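Local coordinates for uncharacterized protein (Streptococcus mutans, PDB 3L7Y) that binds magnesium and is probably a phosphatase of the haloacid dehalogenase-like hydrolase family, its natural substrate not established, at residues A[115-126]-A[180-188]. Numbering follows the deposited sequence.
Sequences EVFQQREDIASI and ERFFKLTLQ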
ATOM      1  N   GLU A 115      12.789   6.006   4.467  1.00 17.36           N
ATOM      2  CA  GLU A 115      11.660   6.508   5.236  1.00 14.47           C
ATOM      3  C   GLU A 115      11.470   7.989   4.985  1.00 16.90           C
ATOM      4  O   GLU A 115      12.268   8.815   5.417  1.00 20.85           O
ATOM      5  CB  GLU A 115      11.786   6.195   6.734  1.00 22.74           C
ATOM      6  CG  GLU A 115      13.157   6.344   7.340  1.00 28.09           C
ATOM      7  CD  GLU A 115      13.106   6.256   8.864  1.00 35.73           C
ATOM      8  OE1 GLU A 115      12.439   5.340   9.391  1.00 25.95           O
ATOM      9  OE2 GLU A 115      13.725   7.114   9.531  1.00 39.58           O
ATOM     10  N   VAL A 116      10.414   8.311   4.249  1.00 18.98           N
ATOM     11  CA  VAL A 116      10.124   9.688   3.911  1.00 20.49           C
ATOM     12  C   VAL A 116       8.895  10.139   4.683  1.00 24.61           C
ATOM     13  O   VAL A 116       7.816   9.536   4.599  1.00 18.47           O
ATOM     14  CB  VAL A 116       9.936   9.876   2.387  1.00 11.02           C
ATOM     15  CG1 VAL A 116       9.601  11.319   2.058  1.00 11.31           C
ATOM     16  CG2 VAL A 116      11.189   9.450   1.649  1.00 19.38           C
ATOM     17  N   PHE A 117       9.071  11.199   5.455  1.00 16.90           N
ATOM     18  CA  PHE A 117       7.981  11.716   6.276  1.00 17.59           C
ATOM     19  C   PHE A 117       7.383  12.958   5.660  1.00 13.11           C
ATOM     20  O   PHE A 117       8.045  13.681   4.907  1.00 22.19           O
ATOM     21  CB  PHE A 117       8.465  11.987   7.702  1.00 16.69           C
ATOM     22  CG  PHE A 117       8.902  10.750   8.429  1.00 12.23           C
ATOM     23  CD1 PHE A 117      10.236  10.544   8.743  1.00 21.81           C
ATOM     24  CD2 PHE A 117       7.979   9.782   8.787  1.00 16.78           C
ATOM     25  CE1 PHE A 117      10.634   9.399   9.420  1.00 20.60           C
ATOM     26  CE2 PHE A 117       8.368   8.633   9.459  1.00 20.09           C
ATOM     27  CZ  PHE A 117       9.701   8.442   9.772  1.00 19.35           C
ATOM     28  N   GLN A 118       6.111  13.195   5.941  1.00 10.11           N
ATOM     29  CA  GLN A 118       5.462  14.382   5.413  1.00 13.04           C
ATOM     30  C   GLN A 118       5.820  15.562   6.310  1.00 11.76           C
ATOM     31  O   GLN A 118       6.153  15.373   7.475  1.00 19.65           O
ATOM     32  CB  GLN A 118       3.945  14.159   5.282  1.00 10.14           C
ATOM     33  CG  GLN A 118       3.621  13.159   4.151  1.00 13.66           C
ATOM     34  CD  GLN A 118       2.177  12.695   4.105  1.00 16.62           C
ATOM     35  OE1 GLN A 118       1.680  12.287   3.047  1.00 18.87           O
ATOM     36  NE2 GLN A 118       1.505  12.738   5.232  1.00 10.47           N
ATOM     37  N   GLN A 119       5.779  16.770   5.761  1.00 13.44           N
ATOM     38  CA  GLN A 119       6.103  17.972   6.528  1.00 14.12           C
ATOM     39  C   GLN A 119       4.954  18.381   7.442  1.00 12.32           C
ATOM     40  O   GLN A 119       3.825  18.511   6.988  1.00 16.37           O
ATOM     41  CB  GLN A 119       6.433  19.110   5.568  1.00 19.99           C
ATOM     42  CG  GLN A 119       7.631  18.830   4.685  1.00 29.55           C
ATOM     43  CD  GLN A 119       8.926  18.829   5.468  1.00 46.68           C
ATOM     44  OE1 GLN A 119       9.073  19.571   6.444  1.00 52.72           O
ATOM     45  NE2 GLN A 119       9.876  17.998   5.048  1.00 51.85           N
ATOM     46  N   ARG A 120       5.234  18.593   8.730  1.00 11.07           N
ATOM     47  CA  ARG A 120       4.183  18.952   9.685  1.00 14.27           C
ATOM     48  C   ARG A 120       3.291  20.078   9.160  1.00  6.87           C
ATOM     49  O   ARG A 120       2.077  20.039   9.325  1.00 15.23           O
ATOM     50  CB  ARG A 120       4.767  19.362  11.055  1.00 14.44           C
ATOM     51  CG  ARG A 120       5.640  18.284  11.720  1.00 19.39           C
ATOM     52  CD  ARG A 120       5.911  18.584  13.210  1.00 25.36           C
ATOM     53  NE  ARG A 120       5.240  17.630  14.085  1.00 25.31           N
ATOM     54  CZ  ARG A 120       4.288  17.940  14.952  1.00 32.89           C
ATOM     55  NH1 ARG A 120       3.886  19.188  15.077  1.00 33.11           N
ATOM     56  NH2 ARG A 120       3.740  16.998  15.699  1.00 41.93           N
ATOM     57  N   GLU A 121       3.901  21.078   8.535  1.00  6.80           N
ATOM     58  CA  GLU A 121       3.153  22.242   8.038  1.00 11.83           C
ATOM     59  C   GLU A 121       2.162  21.817   6.955  1.00  9.85           C
ATOM     60  O   GLU A 121       1.060  22.345   6.873  1.00  8.36           O
ATOM     61  CB  GLU A 121       4.111  23.294   7.475  1.00 15.15           C
ATOM     62  CG  GLU A 121       5.119  22.747   6.452  0.50 25.69           C
ATOM     63  CD  GLU A 121       6.455  22.276   7.059  0.50 34.26           C
ATOM     64  OE1 GLU A 121       6.471  21.714   8.181  1.00 31.60           O
ATOM     65  OE2 GLU A 121       7.501  22.457   6.390  1.00 36.58           O
ATOM     66  N   ASP A 122       2.560  20.862   6.121  1.00 10.67           N
ATOM     67  CA  ASP A 122       1.692  20.392   5.033  1.00  9.18           C
ATOM     68  C   ASP A 122       0.530  19.577   5.574  1.00  8.86           C
ATOM     69  O   ASP A 122      -0.628  19.756   5.179  1.00 12.63           O
ATOM     70  CB  ASP A 122       2.505  19.567   4.036  1.00 11.77           C
ATOM     71  CG  ASP A 122       3.460  20.427   3.230  1.00 11.53           C
ATOM     72  OD1 ASP A 122       3.143  21.613   3.052  1.00 10.30           O
ATOM     73  OD2 ASP A 122       4.512  19.933   2.786  1.00 10.39           O
ATOM     74  N   ILE A 123       0.858  18.661   6.471  1.00 14.35           N
ATOM     75  CA  ILE A 123      -0.143  17.876   7.171  1.00  6.55           C
ATOM     76  C   ILE A 123      -1.169  18.775   7.869  1.00  6.61           C
ATOM     77  O   ILE A 123      -2.372  18.558   7.774  1.00 10.81           O
ATOM     78  CB  ILE A 123       0.540  16.976   8.216  1.00 11.97           C
ATOM     79  CG1 ILE A 123       1.566  16.063   7.542  1.00 17.81           C
ATOM     80  CG2 ILE A 123      -0.484  16.172   9.001  1.00 10.16           C
ATOM     81  CD1 ILE A 123       2.296  15.180   8.514  1.00 17.64           C
ATOM     82  N   ALA A 124      -0.699  19.786   8.585  1.00  7.81           N
ATOM     83  CA  ALA A 124      -1.612  20.643   9.319  1.00  9.10           C
ATOM     84  C   ALA A 124      -2.498  21.357   8.320  1.00 14.67           C
ATOM     85  O   ALA A 124      -3.693  21.553   8.542  1.00  7.40           O
ATOM     86  CB  ALA A 124      -0.834  21.650  10.166  1.00 11.32           C
ATOM     87  N   SER A 125      -1.916  21.725   7.186  1.00 19.35           N
ATOM     88  CA  SER A 125      -2.669  22.500   6.212  1.00 18.82           C
ATOM     89  C   SER A 125      -3.722  21.669   5.444  1.00 15.36           C
ATOM     90  O   SER A 125      -4.843  22.133   5.254  1.00 12.13           O
ATOM     91  CB  SER A 125      -1.723  23.266   5.286  1.00 12.21           C
ATOM     92  OG  SER A 125      -2.377  23.603   4.080  1.00 27.32           O
ATOM     93  N   ILE A 126      -3.378  20.455   5.013  1.00 12.29           N
ATOM     94  CA  ILE A 126      -4.365  19.612   4.320  1.00  9.32           C
ATOM     95  C   ILE A 126      -5.457  19.167   5.301  1.00  9.18           C
ATOM     96  O   ILE A 126      -6.606  18.989   4.919  1.00 10.56           O
ATOM     97  CB  ILE A 126      -3.735  18.357   3.671  1.00 11.97           C
ATOM     98  CG1 ILE A 126      -4.719  17.705   2.674  1.00  6.29           C
ATOM     99  CG2 ILE A 126      -3.362  17.341   4.739  1.00  7.47           C
ATOM    100  CD1 ILE A 126      -4.991  18.519   1.464  1.00  7.69           C
ATOM    101  N   GLU A 180       4.775  12.566  16.923  1.00 23.65           N
ATOM    102  CA  GLU A 180       5.249  11.507  16.035  1.00 28.64           C
ATOM    103  C   GLU A 180       5.492  12.004  14.614  1.00 21.23           C
ATOM    104  O   GLU A 180       5.024  13.076  14.235  1.00 19.29           O
ATOM    105  CB  GLU A 180       4.255  10.352  16.012  1.00 34.59           C
ATOM    106  CG  GLU A 180       4.828   9.059  15.463  1.00 41.42           C
ATOM    107  CD  GLU A 180       4.016   7.874  15.902  1.00 36.78           C
ATOM    108  OE1 GLU A 180       3.563   7.869  17.065  1.00 36.28           O
ATOM    109  OE2 GLU A 180       3.809   6.961  15.085  1.00 42.43           O
ATOM    110  N   ARG A 181       6.240  11.221  13.840  1.00 20.87           N
ATOM    111  CA  ARG A 181       6.486  11.504  12.431  1.00 16.64           C
ATOM    112  C   ARG A 181       5.523  10.654  11.606  1.00 19.77           C
ATOM    113  O   ARG A 181       5.244   9.503  11.956  1.00 16.34           O
ATOM    114  CB  ARG A 181       7.927  11.166  12.068  1.00 20.21           C
ATOM    115  CG  ARG A 181       8.932  11.599  13.128  1.00 33.13           C
ATOM    116  CD  ARG A 181       9.940  10.492  13.411  1.00 37.36           C
ATOM    117  NE  ARG A 181      11.211  10.715  12.733  1.00 37.25           N
ATOM    118  CZ  ARG A 181      12.196   9.824  12.680  1.00 32.63           C
ATOM    119  NH1 ARG A 181      12.053   8.634  13.247  1.00 30.54           N
ATOM    120  NH2 ARG A 181      13.320  10.117  12.040  1.00 35.07           N
ATOM    121  N   PHE A 182       5.034  11.221  10.505  1.00 16.68           N
ATOM    122  CA  PHE A 182       3.927  10.628   9.770  1.00 16.22           C
ATOM    123  C   PHE A 182       4.291  10.291   8.330  1.00 12.69           C
ATOM    124  O   PHE A 182       4.848  11.118   7.603  1.00 20.01           O
ATOM    125  CB  PHE A 182       2.709  11.559   9.809  1.00 14.71           C
ATOM    126  CG  PHE A 182       2.262  11.901  11.197  1.00 19.85           C
ATOM    127  CD1 PHE A 182       2.656  13.086  11.790  1.00 14.36           C
ATOM    128  CD2 PHE A 182       1.465  11.027  11.917  1.00 25.38           C
ATOM    129  CE1 PHE A 182       2.259  13.401  13.072  1.00 18.29           C
ATOM    130  CE2 PHE A 182       1.059  11.337  13.200  1.00 17.91           C
ATOM    131  CZ  PHE A 182       1.461  12.523  13.780  1.00 17.95           C
ATOM    132  N   PHE A 183       3.950   9.077   7.914  1.00 19.99           N
ATOM    133  CA  PHE A 183       4.220   8.639   6.545  1.00 10.16           C
ATOM    134  C   PHE A 183       3.125   9.048   5.576  1.00 14.93           C
ATOM    135  O   PHE A 183       3.394   9.354   4.404  1.00 21.08           O
ATOM    136  CB  PHE A 183       4.339   7.128   6.497  1.00 12.71           C
ATOM    137  CG  PHE A 183       5.619   6.602   7.048  1.00 14.02           C
ATOM    138  CD1 PHE A 183       5.611   5.726   8.129  1.00 11.71           C
ATOM    139  CD2 PHE A 183       6.829   6.957   6.482  1.00 12.62           C
ATOM    140  CE1 PHE A 183       6.799   5.207   8.625  1.00 13.60           C
ATOM    141  CE2 PHE A 183       8.019   6.465   6.993  1.00  9.82           C
ATOM    142  CZ  PHE A 183       8.001   5.570   8.053  1.00 10.61           C
ATOM    143  N   LYS A 184       1.886   9.008   6.057  1.00 14.12           N
ATOM    144  CA  LYS A 184       0.728   9.277   5.219  1.00 11.81           C
ATOM    145  C   LYS A 184      -0.478   9.616   6.087  1.00 14.55           C
ATOM    146  O   LYS A 184      -0.435   9.461   7.313  1.00 16.47           O
ATOM    147  CB  LYS A 184       0.406   8.045   4.362  1.00  7.73           C
ATOM    148  CG  LYS A 184      -0.393   6.952   5.089  1.00 16.29           C
ATOM    149  CD  LYS A 184      -0.859   5.869   4.095  1.00 17.47           C
ATOM    150  CE  LYS A 184      -1.737   4.803   4.746  1.00 18.86           C
ATOM    151  NZ  LYS A 184      -1.000   4.021   5.774  1.00 29.60           N
ATOM    152  N   LEU A 185      -1.546  10.086   5.452  1.00  7.38           N
ATOM    153  CA  LEU A 185      -2.848  10.158   6.108  1.00  8.86           C
ATOM    154  C   LEU A 185      -3.848   9.289   5.372  1.00  7.44           C
ATOM    155  O   LEU A 185      -3.648   8.948   4.213  1.00 14.91           O
ATOM    156  CB  LEU A 185      -3.405  11.583   6.132  1.00 11.97           C
ATOM    157  CG  LEU A 185      -2.474  12.782   6.324  1.00 17.06           C
ATOM    158  CD1 LEU A 185      -3.327  14.009   6.588  1.00 18.68           C
ATOM    159  CD2 LEU A 185      -1.513  12.527   7.459  1.00 32.29           C
ATOM    160  N   THR A 186      -4.954   8.971   6.026  1.00 13.93           N
ATOM    161  CA  THR A 186      -6.007   8.231   5.353  1.00 20.57           C
ATOM    162  C   THR A 186      -7.357   8.890   5.579  1.00 21.68           C
ATOM    163  O   THR A 186      -7.694   9.276   6.698  1.00 21.32           O
ATOM    164  CB  THR A 186      -6.044   6.752   5.797  1.00 22.46           C
ATOM    165  OG1 THR A 186      -4.807   6.110   5.445  1.00 14.83           O
ATOM    166  CG2 THR A 186      -7.200   6.024   5.117  1.00 24.68           C
ATOM    167  N   LEU A 187      -8.120   9.049   4.505  1.00  7.42           N
ATOM    168  CA  LEU A 187      -9.477   9.530   4.639  1.00 10.84           C
ATOM    169  C   LEU A 187     -10.438   8.376   4.427  1.00 14.54           C
ATOM    170  O   LEU A 187     -10.298   7.611   3.471  1.00 20.67           O
ATOM    171  CB  LEU A 187      -9.771  10.631   3.627  1.00 14.52           C
ATOM    172  CG  LEU A 187      -8.883  11.877   3.623  1.00 17.52           C
ATOM    173  CD1 LEU A 187      -9.516  12.938   2.752  1.00  8.12           C
ATOM    174  CD2 LEU A 187      -8.686  12.388   5.044  1.00 13.09           C
ATOM    175  N   GLN A 188     -11.418   8.251   5.314  1.00 14.66           N
ATOM    176  CA  GLN A 188     -12.514   7.329   5.055  1.00 19.96           C
ATOM    177  C   GLN A 188     -13.684   8.141   4.548  1.00 18.75           C
ATOM    178  O   GLN A 188     -14.141   9.083   5.212  1.00 21.80           O
ATOM    179  CB  GLN A 188     -12.906   6.530   6.301  1.00 24.01           C
ATOM    180  CG  GLN A 188     -13.859   5.379   5.980  1.00 26.37           C
ATOM    181  CD  GLN A 188     -14.639   4.929   7.192  1.00 33.38           C
ATOM    182  OE1 GLN A 188     -15.286   5.732   7.858  1.00 32.22           O
ATOM    183  NE2 GLN A 188     -14.585   3.639   7.484  1.00 35.68           N
TER
HETATM  184  O   HOH W   1       5.913  10.734   3.131  1.00 18.36           O
HETATM  185  O   HOH W   2       5.868  14.097   9.926  1.00 20.56           O
HETATM  186  O   HOH W   3       5.918  14.956  12.633  1.00 15.76           O
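Glu115 meets two partners of the 180-188 segment: its CB lies at the edge of the Phe183 ring, while OE2 forms a long salt bridge with Arg181 NH2 at 3.9 Å. That oxygen stands well out of the guanidinium plane, so the attraction is of charges alone; the stronger acidic partner of Arg181 is Glu144, whose carboxylate pairs with NH1. Val116 contributes its carbonyl oxygen, which a water joins to Phe183 O by donating to both.

Phe117 fills the middle. Arg181 CB sits over the centre of its ring, 3.6 Å from the centroid and 14° off the normal, a CH-pi contact. The arginine chain bends at its second and third torsions, which lays NE and CZ over the CE1 side of the ring, on the face where CB already sits. The Phe183 ring makes an offset stack with Phe117, centroids 4.6 Å apart and planes at 26°, Phe117 CE2 lying over the rim of its partner.

Gln118 N donates to Phe182 O over 2.9 Å, and the 171° angle at hydrogen marks a nearly straight bond. Beside it, a second water accepts from Phe182 N and donates to Gln118 O. From Arg120, NE gives a hydrogen bond to a third water, which donates to Glu180 O, while NH2 is held by Leu177 O.

On the helix, Ile123 divides its branches: CD1 reaches Phe182 CB at 3.9 Å, and CG2 faces Leu185 CD2. One turn on, Ile126 CG2 packs against Leu185 CD1 at 3.8 Å.

Helix 120-133 thus covers strand 182-188 of the mixed cap sheet, and Phe117 and Phe183 stack where the chain leaves the core sheet at strand 111-115, the core-to-cap linker of a Cof-type haloacid dehalogenase-like hydrolase.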